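Local atomic coordinates of beta-lactamase (Klebsiella pneumoniae, PDB entry 6KBY), a protein that probably hydrolyses the amide bond of beta-lactam antibiotics as a class C serine enzyme, and binds adenosine monophosphate in its active site. Residues S121-F126 / S157-G162. Numbering follows the deposited sequence.
Sequences SGLQLF and SNIGTG. With AMP (adenosine monophosphate), chain B.
Leu123 packs on Ile159 and on the backbone of Gly160 at the start of helix 158-171. Its CD1 lies 4.0 Å from Ile159 CG2, the side chains of Leu123 and Ile159 crossing at about a right angle. Gln124 O, the backbone carbonyl, receives a 2.7 Å hydrogen bond from Ser157 OG, which comes from above the carbonyl plane. With OG anti to its own backbone N (chi1 178°), Ser157 also accepts from Gly160 N in a nearly straight bond (178°). One hydroxyl is thus the N-cap of the helix and ties it to the loop. The side-chain amide of Gln124 reaches forward along the loop, NE2 donating to Phe126 O, while its CG rests on Ile159 CD1. Leu125 O takes two bonds from Asn158: N at 2.8 Å and ND2 at 2.9 Å, the latter well above the carbonyl plane. The ND2 bond helps fix the carboxamide, whose OD1 accepts from Lys74 NZ. Leu125 CG covers one face of the Phe126 ring. AMP N7 sits at the edge of that ring, 3.3 Å from Phe126 CD1, and Asn158 ND2 lies 3.2 Å from AMP C8. Together with Tyr156, Asn158 fits the YxN motif of the class C active site, beside the SxxK residues Ser71 and Lys74.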
loop_
_atom_site.group_PDB
_atom_site.type_symbol
_atom_site.label_atom_id
_atom_site.label_comp_id
_atom_site.label_asym_id
_atom_site.label_seq_id
_atom_site.Cartn_x
_atom_site.Cartn_y
_atom_site.Cartn_z
ATOM N N SER A 121 -7.181 14.516 7.396
ATOM C CA SER A 121 -7.125 15.954 7.149
ATOM C C SER A 121 -8.435 16.495 6.599
ATOM O O SER A 121 -8.773 17.657 6.852
ATOM C CB SER A 121 -5.982 16.332 6.203
ATOM O OG SER A 121 -6.251 15.946 4.859
ATOM N N GLY A 122 -9.169 15.691 5.833
ATOM C CA GLY A 122 -10.316 16.170 5.092
ATOM C C GLY A 122 -10.041 16.524 3.645
ATOM O O GLY A 122 -10.981 16.892 2.928
ATOM N N LEU A 123 -8.789 16.479 3.205
ATOM C CA LEU A 123 -8.501 16.625 1.785
ATOM C C LEU A 123 -9.242 15.555 0.995
ATOM O O LEU A 123 -9.387 14.414 1.445
ATOM C CB LEU A 123 -6.998 16.502 1.533
ATOM C CG LEU A 123 -6.177 17.747 1.873
ATOM C CD1 LEU A 123 -4.715 17.374 2.036
ATOM C CD2 LEU A 123 -6.350 18.812 0.795
ATOM N N GLN A 124 -9.697 15.930 -0.198
ATOM C CA GLN A 124 -10.492 15.034 -1.023
ATOM C C GLN A 124 -9.629 13.903 -1.590
ATOM O O GLN A 124 -8.399 13.900 -1.505
ATOM C CB GLN A 124 -11.158 15.815 -2.154
ATOM C CG GLN A 124 -10.179 16.338 -3.180
ATOM C CD GLN A 124 -10.845 17.284 -4.149
ATOM O OE1 GLN A 124 -11.659 18.124 -3.747
ATOM N NE2 GLN A 124 -10.513 17.167 -5.425
ATOM N N LEU A 125 -10.306 12.960 -2.241
ATOM C CA LEU A 125 -9.646 11.761 -2.742
ATOM C C LEU A 125 -8.616 12.084 -3.819
ATOM O O LEU A 125 -7.465 11.638 -3.745
ATOM C CB LEU A 125 -10.703 10.789 -3.265
ATOM C CG LEU A 125 -10.194 9.497 -3.899
ATOM C CD1 LEU A 125 -9.247 8.758 -2.971
ATOM C CD2 LEU A 125 -11.371 8.606 -4.266
ATOM N N PHE A 126 -9.016 12.828 -4.847
ATOM C CA PHE A 126 -8.199 13.020 -6.038
ATOM C C PHE A 126 -7.664 14.441 -6.143
ATOM O O PHE A 126 -8.398 15.412 -5.932
ATOM C CB PHE A 126 -9.011 12.723 -7.302
ATOM C CG PHE A 126 -9.422 11.286 -7.433
ATOM C CD1 PHE A 126 -8.465 10.284 -7.509
ATOM C CD2 PHE A 126 -10.758 10.930 -7.476
ATOM C CE1 PHE A 126 -8.838 8.956 -7.626
ATOM C CE2 PHE A 126 -11.138 9.610 -7.602
ATOM C CZ PHE A 126 -10.180 8.619 -7.672
ATOM N N SER A 157 -7.390 9.760 0.918
ATOM C CA SER A 157 -6.932 10.889 0.111
ATOM C C SER A 157 -5.577 10.643 -0.531
ATOM O O SER A 157 -4.577 10.441 0.169
ATOM C CB SER A 157 -6.870 12.166 0.948
ATOM O OG SER A 157 -6.382 13.251 0.168
ATOM N N ASN A 158 -5.536 10.745 -1.863
ATOM C CA ASN A 158 -4.249 10.776 -2.547
ATOM C C ASN A 158 -3.483 12.053 -2.234
ATOM O O ASN A 158 -2.248 12.035 -2.171
ATOM C CB ASN A 158 -4.452 10.634 -4.051
ATOM C CG ASN A 158 -5.007 9.280 -4.406
ATOM O OD1 ASN A 158 -4.344 8.274 -4.214
ATOM N ND2 ASN A 158 -6.267 9.237 -4.828
ATOM N N ILE A 159 -4.190 13.167 -2.049
ATOM C CA ILE A 159 -3.522 14.442 -1.802
ATOM C C ILE A 159 -2.830 14.425 -0.449
ATOM O O ILE A 159 -1.661 14.802 -0.325
ATOM C CB ILE A 159 -4.511 15.618 -1.893
ATOM C CG1 ILE A 159 -5.371 15.554 -3.157
ATOM C CG2 ILE A 159 -3.748 16.938 -1.817
ATOM C CD1 ILE A 159 -6.412 16.674 -3.237
ATOM N N GLY A 160 -3.555 14.017 0.594
ATOM C CA GLY A 160 -2.945 13.940 1.912
ATOM C C GLY A 160 -1.733 13.025 1.939
ATOM O O GLY A 160 -0.708 13.355 2.541
ATOM N N THR A 161 -1.822 11.878 1.256
ATOM C CA THR A 161 -0.671 10.983 1.173
ATOM C C THR A 161 0.491 11.664 0.474
ATOM O O THR A 161 1.654 11.491 0.864
ATOM C CB THR A 161 -1.039 9.700 0.427
ATOM O OG1 THR A 161 -2.232 9.137 0.975
ATOM C CG2 THR A 161 0.089 8.694 0.533
ATOM N N GLY A 162 0.192 12.440 -0.568
ATOM C CA GLY A 162 1.229 13.213 -1.224
ATOM C C GLY A 162 1.957 14.131 -0.265
ATOM O O GLY A 162 3.189 14.195 -0.262
HETATM P P AMP B . -5.349 3.412 -4.472
HETATM O O1P AMP B . -4.920 2.315 -5.396
HETATM O O2P AMP B . -6.510 3.160 -3.547
HETATM O "O5'" AMP B . -5.585 4.751 -5.291
HETATM C "C5'" AMP B . -4.624 5.190 -6.240
HETATM C "C4'" AMP B . -5.123 5.036 -7.654
HETATM O "O4'" AMP B . -6.198 5.981 -7.904
HETATM C "C3'" AMP B . -4.099 5.334 -8.740
HETATM O "O3'" AMP B . -3.245 4.239 -9.014
HETATM C "C2'" AMP B . -4.964 5.758 -9.916
HETATM O "O2'" AMP B . -5.541 4.626 -10.553
HETATM C "C1'" AMP B . -6.073 6.527 -9.201
HETATM N N9 AMP B . -5.742 7.958 -9.063
HETATM C C8 AMP B . -5.465 8.597 -7.904
HETATM N N7 AMP B . -5.205 9.914 -8.121
HETATM C C5 AMP B . -5.313 10.125 -9.449
HETATM C C6 AMP B . -5.166 11.288 -10.351
HETATM N N6 AMP B . -4.839 12.508 -9.864
HETATM N N1 AMP B . -5.361 11.087 -11.676
HETATM C C2 AMP B . -5.684 9.875 -12.171
HETATM N N3 AMP B . -5.835 8.775 -11.406
HETATM C C4 AMP B . -5.667 8.837 -10.063
#